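Local coordinates for protein sulfatase (Bacteroides fragilis CAG:558, PDB 6USS) that probably hydrolyses aryl sulfate esters as a calcium-dependent sulfatase of a gut bacterium, at residues Cys442-Lys446 against Leu486-Leu490. The protein carries 1 engineered substitution. Numbering follows the deposited sequence.
Sequences CTVRK and LSKDL
Leu490 reaches from helix 480-496 to the backbone of the strand, its fork set between Cys442 and Val444. With CG anti to the backbone N (chi1 -166°), CD1 lies 3.6 Å from Thr443 O while CD2 lies 3.7 Å from Cys442 O, and both methyls rest against the peptide backbone. Cys442 meets this fork with SG 3.8 Å from Leu490 CD2, a small apolar neighbour suited to a buried spot. Val444 meets the other methyl, CB 4.1 Å from Leu490 CD1, and its CG1 packs against Leu486 O, 3.7 Å away, and Leu486 CB; the valine and Leu486 side chains cross at about a right angle, the short branched residue fitting close to the helix backbone. Leu486 then turns its CD2 to the aliphatic part of Lys446, 3.8 Å from CD. Lys446 NZ stays 4.7 Å from Asp489 OD2, too far for a salt bridge, and makes a weak hydrogen bond to Gly420 O. An acid suits position 489 because OD1 hydrogen-bonds to Tyr424 OH and OD2 to Ser422 OG, both on the neighbouring strand 422-427. This is helix-on-sheet packing, a C-terminal helix lying across a four-stranded antiparallel sheet, as in the smaller C-terminal subdomain of sulfatases.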
loop_
_atom_site.group_PDB
_atom_site.type_symbol
_atom_site.label_atom_id
_atom_site.label_comp_id
_atom_site.label_asym_id
_atom_site.label_seq_id
_atom_site.Cartn_x
_atom_site.Cartn_y
_atom_site.Cartn_z
ATOM N N CYS A 442 3.954 31.013 -19.723
ATOM C CA CYS A 442 5.006 30.631 -18.804
ATOM C C CYS A 442 5.451 31.872 -18.054
ATOM O O CYS A 442 5.319 32.998 -18.539
ATOM C CB CYS A 442 6.204 29.979 -19.524
ATOM S SG CYS A 442 6.587 30.814 -21.051
ATOM N N THR A 443 6.007 31.658 -16.872
ATOM C CA THR A 443 6.335 32.726 -15.950
ATOM C C THR A 443 7.678 32.433 -15.313
ATOM O O THR A 443 7.956 31.282 -14.943
ATOM C CB THR A 443 5.265 32.834 -14.862
ATOM O OG1 THR A 443 3.998 33.060 -15.476
ATOM C CG2 THR A 443 5.572 33.987 -13.934
ATOM N N VAL A 444 8.508 33.467 -15.175
ATOM C CA VAL A 444 9.662 33.409 -14.283
ATOM C C VAL A 444 9.571 34.529 -13.247
ATOM O O VAL A 444 9.207 35.668 -13.566
ATOM C CB VAL A 444 10.994 33.490 -15.058
ATOM C CG1 VAL A 444 11.069 34.795 -15.892
ATOM C CG2 VAL A 444 12.165 33.383 -14.085
ATOM N N ARG A 445 9.890 34.185 -11.999
ATOM C CA ARG A 445 10.078 35.137 -10.916
ATOM C C ARG A 445 11.531 35.080 -10.475
ATOM O O ARG A 445 12.093 33.990 -10.334
ATOM C CB ARG A 445 9.168 34.813 -9.731
ATOM C CG ARG A 445 9.446 35.629 -8.499
ATOM C CD ARG A 445 9.074 37.089 -8.703
ATOM N NE ARG A 445 9.332 37.858 -7.493
ATOM C CZ ARG A 445 8.618 37.779 -6.367
ATOM N NH1 ARG A 445 7.564 36.973 -6.270
ATOM N NH2 ARG A 445 8.967 38.513 -5.319
ATOM N N LYS A 446 12.143 36.245 -10.270
ATOM C CA LYS A 446 13.551 36.285 -9.878
ATOM C C LYS A 446 13.789 37.615 -9.191
ATOM O O LYS A 446 13.673 38.665 -9.825
ATOM C CB LYS A 446 14.463 36.119 -11.087
ATOM C CG LYS A 446 15.962 36.198 -10.785
ATOM C CD LYS A 446 16.732 36.678 -12.019
ATOM C CE LYS A 446 18.002 35.861 -12.298
ATOM N NZ LYS A 446 18.676 35.347 -11.071
ATOM N N LEU A 486 15.160 38.138 -18.552
ATOM C CA LEU A 486 14.224 37.172 -17.991
ATOM C C LEU A 486 13.564 36.327 -19.074
ATOM O O LEU A 486 13.248 35.156 -18.836
ATOM C CB LEU A 486 13.174 37.884 -17.134
ATOM C CG LEU A 486 13.776 38.526 -15.900
ATOM C CD1 LEU A 486 12.653 39.068 -15.051
ATOM C CD2 LEU A 486 14.624 37.523 -15.115
ATOM N N SER A 487 13.343 36.896 -20.265
ATOM C CA SER A 487 12.917 36.072 -21.393
ATOM C C SER A 487 13.907 34.945 -21.653
ATOM O O SER A 487 13.513 33.785 -21.834
ATOM C CB SER A 487 12.738 36.919 -22.660
ATOM O OG SER A 487 11.588 37.746 -22.577
ATOM N N LYS A 488 15.194 35.273 -21.715
ATOM C CA LYS A 488 16.196 34.253 -21.984
ATOM C C LYS A 488 16.299 33.277 -20.819
ATOM O O LYS A 488 16.429 32.063 -21.022
ATOM C CB LYS A 488 17.539 34.935 -22.267
ATOM C CG LYS A 488 18.686 34.016 -22.698
ATOM C CD LYS A 488 18.286 33.076 -23.849
ATOM C CE LYS A 488 18.624 33.602 -25.259
ATOM N NZ LYS A 488 18.796 32.474 -26.238
ATOM N N ASP A 489 16.238 33.796 -19.590
ATOM C CA ASP A 489 16.221 32.952 -18.400
ATOM C C ASP A 489 15.131 31.887 -18.528
ATOM O O ASP A 489 15.399 30.681 -18.422
ATOM C CB ASP A 489 16.015 33.840 -17.156
ATOM C CG ASP A 489 16.200 33.092 -15.832
ATOM O OD1 ASP A 489 16.219 31.851 -15.839
ATOM O OD2 ASP A 489 16.317 33.745 -14.768
ATOM N N LEU A 490 13.897 32.325 -18.812
ATOM C CA LEU A 490 12.763 31.412 -18.943
ATOM C C LEU A 490 12.975 30.434 -20.095
ATOM O O LEU A 490 12.888 29.213 -19.918
ATOM C CB LEU A 490 11.482 32.234 -19.143
ATOM C CG LEU A 490 10.067 31.659 -19.009
ATOM C CD1 LEU A 490 9.963 30.669 -17.852
ATOM C CD2 LEU A 490 9.024 32.782 -18.853
#